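Putative laminarinase (Phanerochaete chrysosporium, PDB 2WLQ) probably hydrolyses beta-glucans such as laminarin as a family 16 glycoside hydrolase, and in this nucleophile-disabled form holds laminariheptaose. Local coordinates at residues G97-A102 / N250-G255; E120-Q125 / D256-A261; L132-N137 / S240-N245. The protein carries 1 engineered substitution. All coordinates share one frame; numbering follows the deposited sequence.

Contact 1: G97-A102 / N250-G255; sequences GTWPAA and NLTFCG. With BGC (beta-D-glucopyranose), chain C; BGC (beta-D-glucopyranose), chain B.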
loop_
_atom_site.group_PDB
_atom_site.type_symbol
_atom_site.label_atom_id
_atom_site.label_comp_id
_atom_site.label_asym_id
_atom_site.label_seq_id
_atom_site.Cartn_x
_atom_site.Cartn_y
_atom_site.Cartn_z
ATOM N N GLY A 97 -7.427 -7.315 12.351
ATOM C CA GLY A 97 -8.018 -7.810 11.130
ATOM C C GLY A 97 -7.742 -6.961 9.886
ATOM O O GLY A 97 -7.990 -7.431 8.761
ATOM N N THR A 98 -7.222 -5.738 10.069
ATOM C CA THR A 98 -7.019 -4.853 8.908
ATOM C C THR A 98 -5.826 -5.263 8.063
ATOM O O THR A 98 -4.802 -5.701 8.589
ATOM C CB THR A 98 -6.838 -3.362 9.286
ATOM O OG1 THR A 98 -5.740 -3.234 10.195
ATOM C CG2 THR A 98 -8.115 -2.823 9.889
ATOM N N TRP A 99 -5.963 -5.046 6.762
ATOM C CA TRP A 99 -4.889 -5.324 5.808
ATOM C C TRP A 99 -4.962 -4.217 4.743
ATOM O O TRP A 99 -5.575 -4.391 3.676
ATOM C CB TRP A 99 -5.089 -6.723 5.236
ATOM C CG TRP A 99 -4.095 -7.159 4.192
ATOM C CD1 TRP A 99 -2.969 -6.500 3.770
ATOM C CD2 TRP A 99 -4.135 -8.397 3.466
ATOM N NE1 TRP A 99 -2.337 -7.234 2.777
ATOM C CE2 TRP A 99 -3.036 -8.405 2.581
ATOM C CE3 TRP A 99 -5.030 -9.476 3.446
ATOM C CZ2 TRP A 99 -2.805 -9.458 1.684
ATOM C CZ3 TRP A 99 -4.772 -10.539 2.586
ATOM C CH2 TRP A 99 -3.677 -10.524 1.727
ATOM N N PRO A 100 -4.364 -3.049 5.069
ATOM C CA PRO A 100 -4.342 -1.946 4.135
ATOM C C PRO A 100 -3.131 -2.075 3.170
ATOM O O PRO A 100 -2.109 -2.697 3.493
ATOM C CB PRO A 100 -4.151 -0.731 5.057
ATOM C CG PRO A 100 -3.272 -1.241 6.155
ATOM C CD PRO A 100 -3.741 -2.697 6.367
ATOM N N ALA A 101 -3.236 -1.437 2.002
ATOM C CA ALA A 101 -2.085 -1.428 1.110
ATOM C C ALA A 101 -2.156 -0.253 0.147
ATOM O O ALA A 101 -3.248 0.192 -0.256
ATOM C CB ALA A 101 -2.050 -2.715 0.322
ATOM N N ALA A 102 -0.962 0.232 -0.210
ATOM C CA ALA A 102 -0.778 1.187 -1.312
ATOM C C ALA A 102 0.265 0.517 -2.177
ATOM O O ALA A 102 1.338 0.169 -1.695
ATOM C CB ALA A 102 -0.273 2.515 -0.799
ATOM N N ASN A 250 -6.077 0.409 -1.038
ATOM C CA ASN A 250 -7.223 -0.381 -0.584
ATOM C C ASN A 250 -7.161 -0.702 0.896
ATOM O O ASN A 250 -6.140 -0.508 1.582
ATOM C CB ASN A 250 -7.320 -1.688 -1.390
ATOM C CG ASN A 250 -6.205 -2.642 -1.055
ATOM O OD1 ASN A 250 -5.098 -2.503 -1.571
ATOM N ND2 ASN A 250 -6.466 -3.609 -0.168
ATOM N N LEU A 251 -8.261 -1.268 1.382
ATOM C CA LEU A 251 -8.295 -1.808 2.725
ATOM C C LEU A 251 -9.155 -3.052 2.707
ATOM O O LEU A 251 -10.345 -2.964 2.403
ATOM C CB LEU A 251 -8.913 -0.806 3.709
ATOM C CG LEU A 251 -9.239 -1.355 5.114
ATOM C CD1 LEU A 251 -8.050 -1.879 5.888
ATOM C CD2 LEU A 251 -9.976 -0.263 5.886
ATOM N N THR A 252 -8.541 -4.203 2.981
ATOM C CA THR A 252 -9.273 -5.442 3.163
ATOM C C THR A 252 -9.161 -5.871 4.611
ATOM O O THR A 252 -8.526 -5.203 5.441
ATOM C CB THR A 252 -8.912 -6.540 2.102
ATOM O OG1 THR A 252 -9.909 -7.566 2.149
ATOM C CG2 THR A 252 -7.526 -7.138 2.330
ATOM N N PHE A 253 -9.843 -6.970 4.933
ATOM C CA PHE A 253 -9.858 -7.541 6.257
ATOM C C PHE A 253 -9.652 -9.046 6.189
ATOM O O PHE A 253 -10.152 -9.712 5.277
ATOM C CB PHE A 253 -11.235 -7.343 6.909
ATOM C CG PHE A 253 -11.594 -5.923 7.122
ATOM C CD1 PHE A 253 -12.328 -5.219 6.154
ATOM C CD2 PHE A 253 -11.199 -5.293 8.299
ATOM C CE1 PHE A 253 -12.638 -3.867 6.348
ATOM C CE2 PHE A 253 -11.529 -3.970 8.522
ATOM C CZ PHE A 253 -12.232 -3.260 7.541
ATOM N N CYS A 254 -8.919 -9.579 7.161
ATOM C CA CYS A 254 -8.701 -11.032 7.233
ATOM C C CYS A 254 -8.138 -11.538 5.890
ATOM O O CYS A 254 -7.175 -10.974 5.378
ATOM C CB CYS A 254 -10.000 -11.746 7.612
ATOM S SG CYS A 254 -10.782 -11.090 9.116
ATOM N N GLY A 255 -8.689 -12.607 5.313
ATOM C CA GLY A 255 -8.198 -13.074 4.021
ATOM C C GLY A 255 -6.897 -13.854 4.089
ATOM O O GLY A 255 -6.447 -14.247 5.156
HETATM C C2 BGC C . -0.578 -8.855 -3.634
HETATM C C3 BGC C . -2.016 -8.507 -3.993
HETATM C C4 BGC C . -2.579 -7.750 -2.797
HETATM C C5 BGC C . -1.772 -6.464 -2.648
HETATM C C6 BGC C . -2.254 -5.522 -1.547
HETATM C C1 BGC C . 0.203 -7.579 -3.359
HETATM O O1 BGC C . 1.432 -7.920 -2.802
HETATM O O2 BGC C . 0.091 -9.479 -4.709
HETATM O O3 BGC C . -2.822 -9.656 -4.158
HETATM O O4 BGC C . -3.929 -7.412 -3.019
HETATM O O5 BGC C . -0.442 -6.828 -2.357
HETATM O O6 BGC C . -2.267 -6.158 -0.262
HETATM C C2 BGC B . 0.190 -11.295 0.449
HETATM C C3 BGC B . 1.021 -10.178 -0.160
HETATM C C4 BGC B . 2.141 -9.689 0.734
HETATM C C5 BGC B . 2.980 -10.862 1.187
HETATM C C6 BGC B . 4.054 -10.424 2.162
HETATM C C1 BGC B . 1.122 -12.389 0.944
HETATM O O2 BGC B . -0.712 -11.719 -0.560
HETATM O O3 BGC B . 0.184 -9.107 -0.509
HETATM O O4 BGC B . 2.992 -8.816 -0.020
HETATM O O5 BGC B . 2.113 -11.828 1.784
HETATM O O6 BGC B . 4.905 -11.534 2.401
HETATM O O HOH W 1 -4.584 -5.467 1.091
#
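Gly-97 O takes the backbone N of Cys-254 at 2.8 Å and also meets the CA-H of Phe-253. At its backbone angles a CB on Gly-97 would collide with the carbonyl oxygen of the residue before it, while Cys-254 is tied on to Cys-273 by a disulfide. Thr-98 turns its methyl CG2 to Phe-253 CE2 (3.9 Å) and its CB to a methyl of Leu-251; its OG1, tucked between the backbone N and the carbonyl carbon (chi1 57°), bonds to Gly-95 O. Trp-99 and Thr-252 exchange two backbone bonds, Trp-99 N to Thr-252 O at 2.9 Å and Thr-252 N to Trp-99 O at 3.1 Å. This antiparallel pairing of strands 98-105 and 246-253 belongs to the sugar-binding sheet of the family 16 beta-sandwich. The indole lies alongside Thr-252, whose CG2 is 3.6 Å from Trp-99 CE3; the ring edge meets Cys-254 O, and Trp-99 NE1 bonds to Glu-120 OE2. An alanine in place of Trp-99 is likely to leave that carboxylate without its indole N-H and to open a gap between Thr-252 and the bound glucoses. A water donates to Trp-99 O, accepts from Asn-250 ND2 and reaches O6 of the chain C glucose. Pro-100 sits at a non-hydrogen-bonded pair, so the lack of an N-H costs no bond to strand 246-253, and its CB lies 4.1 Å from Leu-251 CD1. Ala-101 trades both backbone bonds with Asn-250, and its CB comes within 3.4 Å of C6 of the chain C glucose; Asn-250 OD1 is engaged by Trp-103 NE1.

Contact 2: E120-Q125 / D256-A261; sequences EGVNDQ and DWAGQA. With BGC (beta-D-glucopyranose), chain B; BGC (beta-D-glucopyranose), chain D; BGC (beta-D-glucopyranose), chain C; BGC (beta-D-glucopyranose), chain E.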
loop_
_atom_site.group_PDB
_atom_site.type_symbol
_atom_site.label_atom_id
_atom_site.label_comp_id
_atom_site.label_asym_id
_atom_site.label_seq_id
_atom_site.Cartn_x
_atom_site.Cartn_y
_atom_site.Cartn_z
ATOM N N GLU A 120 2.258 -1.752 3.221
ATOM C CA GLU A 120 1.455 -2.964 3.418
ATOM C C GLU A 120 1.746 -3.542 4.781
ATOM O O GLU A 120 2.886 -3.553 5.229
ATOM C CB GLU A 120 1.740 -4.008 2.333
ATOM C CG GLU A 120 0.647 -5.076 2.283
ATOM C CD GLU A 120 0.969 -6.251 1.377
ATOM O OE1 GLU A 120 2.157 -6.445 1.008
ATOM O OE2 GLU A 120 0.008 -6.987 1.053
ATOM N N GLY A 121 0.709 -4.048 5.408
ATOM C CA GLY A 121 0.881 -4.838 6.623
ATOM C C GLY A 121 -0.453 -5.392 7.052
ATOM O O GLY A 121 -1.464 -5.234 6.350
ATOM N N VAL A 122 -0.427 -6.072 8.197
ATOM C CA VAL A 122 -1.650 -6.710 8.718
ATOM C C VAL A 122 -1.735 -6.540 10.218
ATOM O O VAL A 122 -0.715 -6.536 10.917
ATOM C CB VAL A 122 -1.690 -8.241 8.403
ATOM C CG1 VAL A 122 -1.775 -8.437 6.904
ATOM C CG2 VAL A 122 -0.469 -8.948 8.964
ATOM N N ASN A 123 -2.965 -6.418 10.710
ATOM C CA ASN A 123 -3.233 -6.568 12.139
ATOM C C ASN A 123 -2.412 -5.665 13.020
ATOM O O ASN A 123 -2.007 -6.068 14.121
ATOM C CB ASN A 123 -3.038 -8.043 12.567
ATOM C CG ASN A 123 -3.941 -8.975 11.798
ATOM O OD1 ASN A 123 -5.112 -8.643 11.563
ATOM N ND2 ASN A 123 -3.419 -10.134 11.385
ATOM N N ASP A 124 -2.152 -4.451 12.539
ATOM C CA ASP A 124 -1.426 -3.443 13.320
ATOM C C ASP A 124 0.026 -3.804 13.593
ATOM O O ASP A 124 0.658 -3.175 14.439
ATOM C CB ASP A 124 -2.162 -3.114 14.636
ATOM C CG ASP A 124 -3.494 -2.477 14.407
ATOM O OD1 ASP A 124 -3.669 -1.804 13.368
ATOM O OD2 ASP A 124 -4.366 -2.599 15.305
ATOM N N GLN A 125 0.562 -4.774 12.865
ATOM C CA GLN A 125 1.919 -5.207 13.159
ATOM C C GLN A 125 2.968 -4.391 12.392
ATOM O O GLN A 125 3.255 -4.685 11.238
ATOM C CB GLN A 125 2.070 -6.703 12.874
ATOM C CG GLN A 125 1.184 -7.566 13.778
ATOM C CD GLN A 125 1.366 -7.250 15.273
ATOM O OE1 GLN A 125 2.353 -7.679 15.888
ATOM N NE2 GLN A 125 0.407 -6.505 15.864
ATOM N N ASP A 256 -6.251 -13.996 2.945
ATOM C CA ASP A 256 -5.229 -15.021 2.801
ATOM C C ASP A 256 -3.993 -14.768 3.655
ATOM O O ASP A 256 -3.294 -15.715 4.023
ATOM C CB ASP A 256 -4.910 -15.199 1.314
ATOM C CG ASP A 256 -6.086 -15.809 0.535
ATOM O OD1 ASP A 256 -7.006 -16.356 1.183
ATOM O OD2 ASP A 256 -6.103 -15.747 -0.721
ATOM N N TRP A 257 -3.698 -13.502 3.976
ATOM C CA TRP A 257 -2.580 -13.192 4.856
ATOM C C TRP A 257 -3.073 -12.845 6.266
ATOM O O TRP A 257 -2.850 -13.607 7.207
ATOM C CB TRP A 257 -1.739 -12.045 4.269
ATOM C CG TRP A 257 -0.521 -11.681 5.083
ATOM C CD1 TRP A 257 0.047 -12.412 6.081
ATOM C CD2 TRP A 257 0.296 -10.513 4.933
ATOM N NE1 TRP A 257 1.142 -11.759 6.588
ATOM C CE2 TRP A 257 1.319 -10.593 5.894
ATOM C CE3 TRP A 257 0.254 -9.397 4.088
ATOM C CZ2 TRP A 257 2.289 -9.596 6.049
ATOM C CZ3 TRP A 257 1.214 -8.415 4.236
ATOM C CH2 TRP A 257 2.216 -8.516 5.217
ATOM N N ALA A 258 -3.799 -11.735 6.428
ATOM C CA ALA A 258 -4.172 -11.253 7.750
ATOM C C ALA A 258 -5.058 -12.212 8.554
ATOM O O ALA A 258 -5.057 -12.153 9.789
ATOM C CB ALA A 258 -4.885 -9.896 7.639
ATOM N N GLY A 259 -5.792 -13.062 7.839
ATOM C CA GLY A 259 -6.794 -13.906 8.494
ATOM C C GLY A 259 -6.283 -15.248 8.968
ATOM O O GLY A 259 -7.029 -15.967 9.634
ATOM N N GLN A 260 -5.044 -15.597 8.632
ATOM C CA GLN A 260 -4.458 -16.851 9.157
ATOM C C GLN A 260 -4.448 -16.782 10.668
ATOM O O GLN A 260 -4.048 -15.783 11.238
ATOM C CB GLN A 260 -3.046 -17.047 8.640
ATOM C CG GLN A 260 -2.970 -17.174 7.131
ATOM C CD GLN A 260 -1.570 -17.479 6.651
ATOM O OE1 GLN A 260 -0.794 -18.129 7.371
ATOM N NE2 GLN A 260 -1.237 -17.042 5.427
ATOM N N ALA A 261 -4.909 -17.837 11.334
ATOM C CA ALA A 261 -4.979 -17.833 12.804
ATOM C C ALA A 261 -3.651 -17.494 13.468
ATOM O O ALA A 261 -3.593 -16.673 14.395
ATOM C CB ALA A 261 -5.461 -19.209 13.304
HETATM C C2 BGC B . 0.190 -11.295 0.449
HETATM C C3 BGC B . 1.021 -10.178 -0.160
HETATM C C4 BGC B . 2.141 -9.689 0.734
HETATM C C5 BGC B . 2.980 -10.862 1.187
HETATM C C6 BGC B . 4.054 -10.424 2.162
HETATM C C1 BGC B . 1.122 -12.389 0.944
HETATM O O2 BGC B . -0.712 -11.719 -0.560
HETATM O O3 BGC B . 0.184 -9.107 -0.509
HETATM O O4 BGC B . 2.992 -8.816 -0.020
HETATM O O5 BGC B . 2.113 -11.828 1.784
HETATM O O6 BGC B . 4.905 -11.534 2.401
HETATM C C2 BGC D . -0.384 -15.570 1.513
HETATM C C3 BGC D . 0.842 -14.652 1.509
HETATM C C4 BGC D . 1.770 -14.940 2.704
HETATM C C5 BGC D . 2.057 -16.433 2.838
HETATM C C6 BGC D . 2.889 -16.703 4.087
HETATM C C1 BGC D . -0.042 -17.026 1.845
HETATM O O2 BGC D . -1.059 -15.524 0.263
HETATM O O3 BGC D . 0.303 -13.351 1.605
HETATM O O4 BGC D . 3.014 -14.274 2.598
HETATM O O5 BGC D . 0.823 -17.113 2.955
HETATM O O6 BGC D . 2.222 -16.214 5.236
HETATM C C2 BGC C . -0.578 -8.855 -3.634
HETATM C C3 BGC C . -2.016 -8.507 -3.993
HETATM C C4 BGC C . -2.579 -7.750 -2.797
HETATM C C5 BGC C . -1.772 -6.464 -2.648
HETATM C C6 BGC C . -2.254 -5.522 -1.547
HETATM C C1 BGC C . 0.203 -7.579 -3.359
HETATM O O1 BGC C . 1.432 -7.920 -2.802
HETATM O O2 BGC C . 0.091 -9.479 -4.709
HETATM O O3 BGC C . -2.822 -9.656 -4.158
HETATM O O4 BGC C . -3.929 -7.412 -3.019
HETATM O O5 BGC C . -0.442 -6.828 -2.357
HETATM O O6 BGC C . -2.267 -6.158 -0.262
HETATM C C2 BGC E . -2.728 -18.557 0.403
HETATM C C3 BGC E . -1.493 -18.818 1.281
HETATM C C4 BGC E . -1.775 -20.036 2.174
HETATM C C5 BGC E . -2.289 -21.227 1.348
HETATM C C6 BGC E . -2.622 -22.440 2.215
HETATM C C1 BGC E . -3.219 -19.802 -0.348
HETATM O O2 BGC E . -2.490 -17.503 -0.506
HETATM O O3 BGC E . -1.286 -17.699 2.126
HETATM O O4 BGC E . -0.610 -20.393 2.890
HETATM O O5 BGC E . -3.421 -20.856 0.573
HETATM O O6 BGC E . -3.637 -22.161 3.168
#
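Val-122 sets its CG1 over one face of the Trp-257 indole, 3.7 Å from the centroid of the six-membered ring, a CH-pi contact. CG1 stands anti to the carbonyl carbon (chi1 -65°), which also brings it to 3.5 Å from Ala-258 CB, while CG2 lies near the ring's CE2. The opposite face of the indole carries the chain B glucose, whose O5 is 3.8 Å from Trp-257 CE3, so the ring is layered between valine and sugar. Glu-120 arrives in a third direction, at the edge: its CG is in the ring plane, its CD is 3.6 Å from Trp-257 CZ3, and its carboxylate stands 81° to the indole. The glutamate chain is extended, reaching past the ring to the glucoses. O4 of the chain B glucose donates to Glu-120 OE1 at 2.7 Å and O3 of the same sugar to Glu-120 OE2 at 2.6 Å; OE2 also receives O6 of the chain C glucose at 2.8 Å.

Asn-123 opens the bend of a type I' turn running from Val-122 to Gln-125. Its ND2 gives Ala-258 O a nearly straight bond (3.1 Å, 177°) that lies in the amide plane and on a lone pair of the carbonyl, while OD1 takes Gly-97 N; both ends of the amide are therefore used and its flip is settled. Gln-260 NE2 donates to Asp-256 O and, less directly, to O5 of the chain D glucose. One carboxylate, that of Glu-120, thus ties together hydroxyls of two glucoses that are not linked to each other, while Trp-257 supports one of them by its face.

Contact 3: L132-N137 / S240-N245; sequences LHTGAN and SHFDAN. With BGC (beta-D-glucopyranose), chain B; BGC (beta-D-glucopyranose), chain C.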
loop_
_atom_site.group_PDB
_atom_site.type_symbol
_atom_site.label_atom_id
_atom_site.label_comp_id
_atom_site.label_asym_id
_atom_site.label_seq_id
_atom_site.Cartn_x
_atom_site.Cartn_y
_atom_site.Cartn_z
ATOM N N LEU A 132 7.983 -7.129 -3.634
ATOM C CA LEU A 132 7.627 -7.396 -5.037
ATOM C C LEU A 132 7.090 -8.801 -5.190
ATOM O O LEU A 132 7.520 -9.732 -4.484
ATOM C CB LEU A 132 8.836 -7.288 -5.960
ATOM C CG LEU A 132 9.761 -6.100 -5.835
ATOM C CD1 LEU A 132 10.826 -6.150 -6.944
ATOM C CD2 LEU A 132 8.998 -4.807 -5.853
ATOM N N HIS A 133 6.157 -8.933 -6.116
ATOM C CA HIS A 133 5.648 -10.263 -6.560
ATOM C C HIS A 133 5.789 -10.323 -8.064
ATOM O O HIS A 133 5.349 -9.401 -8.765
ATOM C CB HIS A 133 4.168 -10.442 -6.181
ATOM C CG HIS A 133 3.933 -10.523 -4.702
ATOM N ND1 HIS A 133 3.741 -11.715 -4.028
ATOM C CD2 HIS A 133 3.884 -9.551 -3.768
ATOM C CE1 HIS A 133 3.590 -11.463 -2.738
ATOM N NE2 HIS A 133 3.662 -10.157 -2.550
ATOM N N THR A 134 6.451 -11.373 -8.561
ATOM C CA THR A 134 6.701 -11.501 -9.999
ATOM C C THR A 134 6.453 -12.940 -10.436
ATOM O O THR A 134 6.161 -13.810 -9.614
ATOM C CB THR A 134 8.174 -11.168 -10.340
ATOM O OG1 THR A 134 9.037 -12.154 -9.758
ATOM C CG2 THR A 134 8.600 -9.798 -9.804
ATOM N N GLY A 135 6.609 -13.162 -11.750
ATOM C CA GLY A 135 6.754 -14.529 -12.309
ATOM C C GLY A 135 8.165 -15.059 -12.095
ATOM O O GLY A 135 8.939 -14.540 -11.287
ATOM N N ALA A 136 8.511 -16.109 -12.845
ATOM C CA ALA A 136 9.755 -16.839 -12.644
ATOM C C ALA A 136 11.028 -16.032 -12.873
ATOM O O ALA A 136 11.035 -15.062 -13.649
ATOM C CB ALA A 136 9.769 -18.057 -13.546
ATOM N N ASN A 137 12.105 -16.459 -12.228
ATOM C CA ASN A 137 13.444 -15.926 -12.496
ATOM C C ASN A 137 13.578 -14.472 -12.037
ATOM O O ASN A 137 14.022 -13.601 -12.774
ATOM C CB ASN A 137 13.830 -16.079 -13.979
ATOM C CG ASN A 137 15.312 -15.898 -14.219
ATOM O OD1 ASN A 137 16.129 -16.047 -13.315
ATOM N ND2 ASN A 137 15.666 -15.553 -15.452
ATOM N N SER A 240 11.684 -6.476 -17.367
ATOM C CA SER A 240 11.033 -7.594 -18.052
ATOM C C SER A 240 9.992 -8.298 -17.165
ATOM O O SER A 240 9.223 -9.142 -17.650
ATOM C CB SER A 240 12.046 -8.579 -18.648
ATOM O OG SER A 240 12.488 -9.495 -17.675
ATOM N N HIS A 241 9.941 -7.940 -15.882
ATOM C CA HIS A 241 8.978 -8.524 -14.950
ATOM C C HIS A 241 7.875 -7.561 -14.585
ATOM O O HIS A 241 6.937 -7.946 -13.876
ATOM C CB HIS A 241 9.678 -9.030 -13.686
ATOM C CG HIS A 241 10.555 -10.217 -13.933
ATOM N ND1 HIS A 241 10.154 -11.521 -13.717
ATOM C CD2 HIS A 241 11.806 -10.287 -14.443
ATOM C CE1 HIS A 241 11.142 -12.336 -14.059
ATOM N NE2 HIS A 241 12.156 -11.613 -14.496
ATOM N N PHE A 242 7.989 -6.318 -15.043
ATOM C CA PHE A 242 6.988 -5.281 -14.710
ATOM C C PHE A 242 6.525 -4.676 -15.981
ATOM O O PHE A 242 7.343 -4.344 -16.846
ATOM C CB PHE A 242 7.563 -4.177 -13.801
ATOM C CG PHE A 242 7.645 -4.589 -12.386
ATOM C CD1 PHE A 242 8.715 -5.383 -11.952
ATOM C CD2 PHE A 242 6.602 -4.284 -11.507
ATOM C CE1 PHE A 242 8.748 -5.841 -10.616
ATOM C CE2 PHE A 242 6.637 -4.711 -10.195
ATOM C CZ PHE A 242 7.705 -5.489 -9.749
ATOM N N ASP A 243 5.226 -4.521 -16.122
ATOM C CA ASP A 243 4.836 -3.704 -17.259
ATOM C C ASP A 243 4.157 -2.442 -16.767
ATOM O O ASP A 243 4.510 -1.962 -15.684
ATOM C CB ASP A 243 4.121 -4.496 -18.326
ATOM C CG ASP A 243 3.025 -5.296 -17.773
ATOM O OD1 ASP A 243 2.358 -4.762 -16.861
ATOM O OD2 ASP A 243 2.875 -6.438 -18.248
ATOM N N ALA A 244 3.286 -1.829 -17.550
ATOM C CA ALA A 244 2.671 -0.577 -17.157
ATOM C C ALA A 244 1.680 -0.910 -16.050
ATOM O O ALA A 244 0.839 -1.770 -16.210
ATOM C CB ALA A 244 1.978 0.050 -18.364
ATOM N N ASN A 245 1.811 -0.232 -14.913
ATOM C CA ASN A 245 1.048 -0.578 -13.718
ATOM C C ASN A 245 0.158 0.576 -13.291
ATOM O O ASN A 245 0.529 1.751 -13.450
ATOM C CB ASN A 245 2.011 -0.876 -12.571
ATOM C CG ASN A 245 2.614 -2.278 -12.614
ATOM O OD1 ASN A 245 2.375 -3.072 -13.527
ATOM N ND2 ASN A 245 3.384 -2.577 -11.601
HETATM C C2 BGC B . 0.190 -11.295 0.449
HETATM C C3 BGC B . 1.021 -10.178 -0.160
HETATM C C4 BGC B . 2.141 -9.689 0.734
HETATM C C5 BGC B . 2.980 -10.862 1.187
HETATM C C6 BGC B . 4.054 -10.424 2.162
HETATM C C1 BGC B . 1.122 -12.389 0.944
HETATM O O2 BGC B . -0.712 -11.719 -0.560
HETATM O O3 BGC B . 0.184 -9.107 -0.509
HETATM O O4 BGC B . 2.992 -8.816 -0.020
HETATM O O5 BGC B . 2.113 -11.828 1.784
HETATM O O6 BGC B . 4.905 -11.534 2.401
HETATM C C2 BGC C . -0.578 -8.855 -3.634
HETATM C C3 BGC C . -2.016 -8.507 -3.993
HETATM C C4 BGC C . -2.579 -7.750 -2.797
HETATM C C5 BGC C . -1.772 -6.464 -2.648
HETATM C C6 BGC C . -2.254 -5.522 -1.547
HETATM C C1 BGC C . 0.203 -7.579 -3.359
HETATM O O1 BGC C . 1.432 -7.920 -2.802
HETATM O O2 BGC C . 0.091 -9.479 -4.709
HETATM O O3 BGC C . -2.822 -9.656 -4.158
HETATM O O4 BGC C . -3.929 -7.412 -3.019
HETATM O O5 BGC C . -0.442 -6.828 -2.357
HETATM O O6 BGC C . -2.267 -6.158 -0.262
HETATM O O HOH W 2 6.767 -10.795 -13.444
HETATM O O HOH W 3 15.186 -12.068 -14.574
#
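Thr-134 and His-241 bring the two backbones closest, with CA atoms 6.2 Å apart, where the chain leaving strand 129-133 passes the weakly bonded helix 238-241 without strand pairing. The site lies within the beta-sandwich: Leu-132 and Phe-242 both touch Ile-196 of the other sheet, so their meeting belongs to the packing between the two sheets. Phe-242 meets its partners with two ring atoms, Phe-242 CZ being 4.2 Å from Leu-132 CD2 and Phe-242 CE1 4.0 Å from Thr-134 CG2; both side chains cross it at about a right angle. Thr-134 holds CG2 anti to its carbonyl carbon, leaving OG1 to donate to Gly-135 O on a lone pair. Nearer the surface His-241 brings its imidazole up to the loop 135-137, with ND1 3.9 Å from Thr-134 CB. Water mediates the polar join: one molecule accepts from Gly-135 N and lies 2.9 Å from His-241 O, another donates to Asn-137 O at 2.6 Å and lies 3.1 Å from His-241 NE2. His-133, its CB directed away from segment 240-245, turns to the bound sugar instead, its NE2 donating to O4 of the chain B glucose at 2.9 Å and 168°.

Contacts 1 and 2 are neighbours, their centres 8 Å apart, and they touch directly: Asn-123 N probably donates to Thr-98 O. Strand 246-253 leads into helix 255-258, so the second segments of both follow each other, and along the chain the two cross. Contact 3 is nested inside the loops they close, its centre about 22 Å from that of contact 1 and about 24 Å from that of contact 2; helix 238-241 precedes strand 246-253, and strand 129-133 belongs to the same mixed sheet as strands 98-105 and 115-120. Contacts 1 and 2 reach the glucoses of chains B and C, contact 3 through His-133 alone, so sequence-distant strands of this sheet line one binding cleft.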